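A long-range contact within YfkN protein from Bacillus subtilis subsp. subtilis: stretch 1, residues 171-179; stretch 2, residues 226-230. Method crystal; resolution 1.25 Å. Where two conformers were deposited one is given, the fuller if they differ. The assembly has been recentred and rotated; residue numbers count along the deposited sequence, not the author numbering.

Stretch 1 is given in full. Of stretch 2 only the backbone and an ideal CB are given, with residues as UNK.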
# COMPACT_ATOMS: atom_id res chain seq x y z
N VAL A 171 -20.79 4.71 -1.93
CA VAL A 171 -19.71 3.85 -1.44
C VAL A 171 -20.03 2.39 -1.80
O VAL A 171 -21.17 2.04 -1.99
CB VAL A 171 -19.51 4.03 0.11
CG1 VAL A 171 -20.66 3.36 0.88
CG2 VAL A 171 -18.16 3.49 0.57
N PRO A 172 -19.02 1.53 -1.93
CA PRO A 172 -19.34 0.15 -2.31
C PRO A 172 -20.07 -0.60 -1.19
O PRO A 172 -19.76 -0.45 -0.03
CB PRO A 172 -17.96 -0.48 -2.58
CG PRO A 172 -17.08 0.70 -2.95
CD PRO A 172 -17.57 1.78 -2.00
N PRO A 173 -21.05 -1.42 -1.56
CA PRO A 173 -21.79 -2.21 -0.57
C PRO A 173 -20.92 -3.22 0.18
O PRO A 173 -21.33 -3.67 1.23
CB PRO A 173 -22.88 -2.91 -1.38
CG PRO A 173 -22.93 -2.25 -2.67
CD PRO A 173 -21.61 -1.58 -2.92
N GLN A 174 -19.75 -3.50 -0.36
CA GLN A 174 -18.81 -4.43 0.23
C GLN A 174 -18.24 -3.95 1.57
O GLN A 174 -17.54 -4.70 2.22
CB GLN A 174 -17.67 -4.71 -0.77
CG GLN A 174 -18.03 -5.59 -1.95
CD GLN A 174 -18.86 -4.88 -3.01
OE1 GLN A 174 -18.98 -3.67 -3.01
NE2 GLN A 174 -19.42 -5.65 -3.92
N ILE A 175 -18.56 -2.73 1.99
CA ILE A 175 -18.14 -2.29 3.33
C ILE A 175 -18.75 -3.20 4.41
O ILE A 175 -18.23 -3.34 5.47
CB ILE A 175 -18.49 -0.79 3.63
CG1 ILE A 175 -20.00 -0.55 3.62
CG2 ILE A 175 -17.78 0.15 2.65
CD1 ILE A 175 -20.38 0.87 4.13
N MSE A 176 -19.86 -3.86 4.08
CA MSE A 176 -20.50 -4.78 5.02
C MSE A 176 -19.62 -6.00 5.29
O MSE A 176 -19.73 -6.63 6.33
CB MSE A 176 -21.86 -5.22 4.49
CG MSE A 176 -22.89 -4.10 4.36
SE MSE A 176 -23.13 -2.96 5.93
CE MSE A 176 -23.46 -4.30 7.30
N THR A 177 -18.75 -6.32 4.35
CA THR A 177 -17.74 -7.36 4.51
C THR A 177 -16.46 -6.79 5.11
O THR A 177 -15.96 -7.27 6.10
CB THR A 177 -17.43 -8.03 3.15
OG1 THR A 177 -18.61 -8.65 2.67
CG2 THR A 177 -16.34 -9.09 3.28
N TRP A 178 -15.92 -5.75 4.48
CA TRP A 178 -14.65 -5.17 4.90
C TRP A 178 -14.68 -4.65 6.34
O TRP A 178 -13.68 -4.69 7.02
CB TRP A 178 -14.25 -4.04 3.95
CG TRP A 178 -14.05 -4.47 2.52
CD1 TRP A 178 -13.53 -5.65 2.09
CD2 TRP A 178 -14.35 -3.70 1.36
NE1 TRP A 178 -13.49 -5.66 0.72
CE2 TRP A 178 -14.00 -4.48 0.25
CE3 TRP A 178 -14.91 -2.44 1.15
CZ2 TRP A 178 -14.16 -4.03 -1.06
CZ3 TRP A 178 -15.08 -2.00 -0.14
CH2 TRP A 178 -14.71 -2.79 -1.23
N ASP A 179 -15.82 -4.12 6.75
CA ASP A 179 -16.02 -3.57 8.10
C ASP A 179 -17.20 -4.25 8.81
O ASP A 179 -17.98 -3.63 9.50
CB ASP A 179 -16.18 -2.04 8.07
CG ASP A 179 -14.88 -1.32 8.36
OD1 ASP A 179 -14.27 -1.60 9.40
OD2 ASP A 179 -14.45 -0.51 7.54
N UNK A 226 -26.77 -5.52 -9.96
CA UNK A 226 -26.81 -4.84 -8.66
C UNK A 226 -25.81 -5.42 -7.67
O UNK A 226 -25.54 -6.61 -7.69
CB UNK A 226 -28.22 -4.92 -8.07
N UNK A 227 -25.26 -4.58 -6.81
CA UNK A 227 -24.33 -5.01 -5.78
C UNK A 227 -22.88 -4.93 -6.20
O UNK A 227 -21.99 -5.27 -5.42
CB UNK A 227 -24.65 -6.45 -5.36
N UNK A 228 -22.64 -4.52 -7.44
CA UNK A 228 -21.27 -4.43 -7.97
C UNK A 228 -20.40 -3.46 -7.17
O UNK A 228 -20.84 -2.39 -6.78
CB UNK A 228 -21.30 -3.99 -9.44
N UNK A 229 -19.16 -3.87 -6.96
CA UNK A 229 -18.17 -3.07 -6.26
C UNK A 229 -17.73 -1.85 -7.07
O UNK A 229 -17.56 -0.77 -6.50
CB UNK A 229 -16.95 -3.93 -5.92
N UNK A 230 -17.54 -2.04 -8.37
CA UNK A 230 -17.01 -1.03 -9.28
C UNK A 230 -18.04 -0.71 -10.36
O UNK A 230 -18.07 -1.32 -11.40
CB UNK A 230 -15.70 -1.50 -9.91

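Stretch 1 meets the second segment with a compact surface: the rings of Pro172 and Pro173, the side-chain amide of Gln174 and the edge of the Trp178 indole. A type I turn from Pro172 to Ile175, with Ile175 N hydrogen-bonded to Pro172 O at 3.3 Å, leads into the short helix that carries Trp178, so that Gln174 and Trp178 lie near one another on the side facing stretch 2.

Position 226 lies beyond the reach of this surface. Nothing of stretch 1 comes within 5.5 Å of its ideal CB, and phi/psi of -62/146 is open to most residues, so the contact sets no preference for size or charge. The deposited residue is Ser226, with chi1 in the p well; its nearest side-chain atom, Ser226 CB, is 8.0 Å from Pro173 CG.

At position 227 the backbone itself is decisive. Phi is positive (phi/psi 93/-2), and a CB here would be jammed against the carbonyl O of position 226, which calls for glycine. Stretch 1 adds little to that argument, since the ideal CB would lie 5.3 Å from Pro173 CG and 5.5 Å from Gln174 NE2, neither a clash. What stretch 1 does offer is a donor for the backbone: the carboxamide of Gln174 reaches out so that its NE2 donates a hydrogen bond to the carbonyl O of position 227, 3.0 Å away, with an N-H...O angle of 140°. The residue is Gly227, and because the acceptor belongs to the main chain, the bond needs no side chain from this position. Its O also lies 4.2 Å from Pro173 CG.

The CA-to-CB bond of position 228 points away from stretch 1, and its angles, -60/139, are unexceptional. Small or large, polar or apolar residues would all be compatible with this contact, which is made through the backbone: the carbonyl O sits 4.0 Å from Pro173 CD. The deposited residue is Ala228, whose CB lies 6.0 Å from Gln174 NE2.

Position 229 contributes the largest area to the contact. Its CA is 5.2 Å from the CA of Pro172, and its CB, directed sideways, starts 3.6 Å from Gln174 OE1, 4.9 Å from Pro172 CB and 5.3 Å from Trp178 CH2. A side chain extending from here can run past Pro172 and reach the edge of the indole; Gln, Glu, Met, Lys or Arg could all supply the length, and stretch 1 presents no charge to choose among them. It is Glu229, with chi1 and chi2 both t. Its CG passes 4.4 Å from Pro172 CB, and OE2 arrives near the plane of the indole, 3.4 Å from Trp178 CZ2, while also being hydrogen-bonded elsewhere in the structure. Gln174 OE1, 3.4 Å from Glu229 CA, is buried by the contact without a polar partner.

Position 230 turns its CB away, leaving the choice open. Asn230 has chi1 m; its end swings nearer, yet its OD1 stays 6.1 Å from Pro172 CG.

Stretch 2 (226-230) SGAEN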
# COMPACT_ATOMS: atom_id res chain seq x y z
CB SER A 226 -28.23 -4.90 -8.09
OG SER A 226 -28.70 -6.22 -8.02
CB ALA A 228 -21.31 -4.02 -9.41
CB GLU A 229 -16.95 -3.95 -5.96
CG GLU A 229 -15.83 -3.26 -5.17
CD GLU A 229 -14.70 -4.19 -4.76
OE1 GLU A 229 -14.90 -5.41 -4.79
OE2 GLU A 229 -13.63 -3.69 -4.40
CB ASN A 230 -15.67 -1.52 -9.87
CG ASN A 230 -14.57 -1.54 -8.82
OD1 ASN A 230 -14.26 -0.52 -8.23
ND2 ASN A 230 -13.99 -2.70 -8.58
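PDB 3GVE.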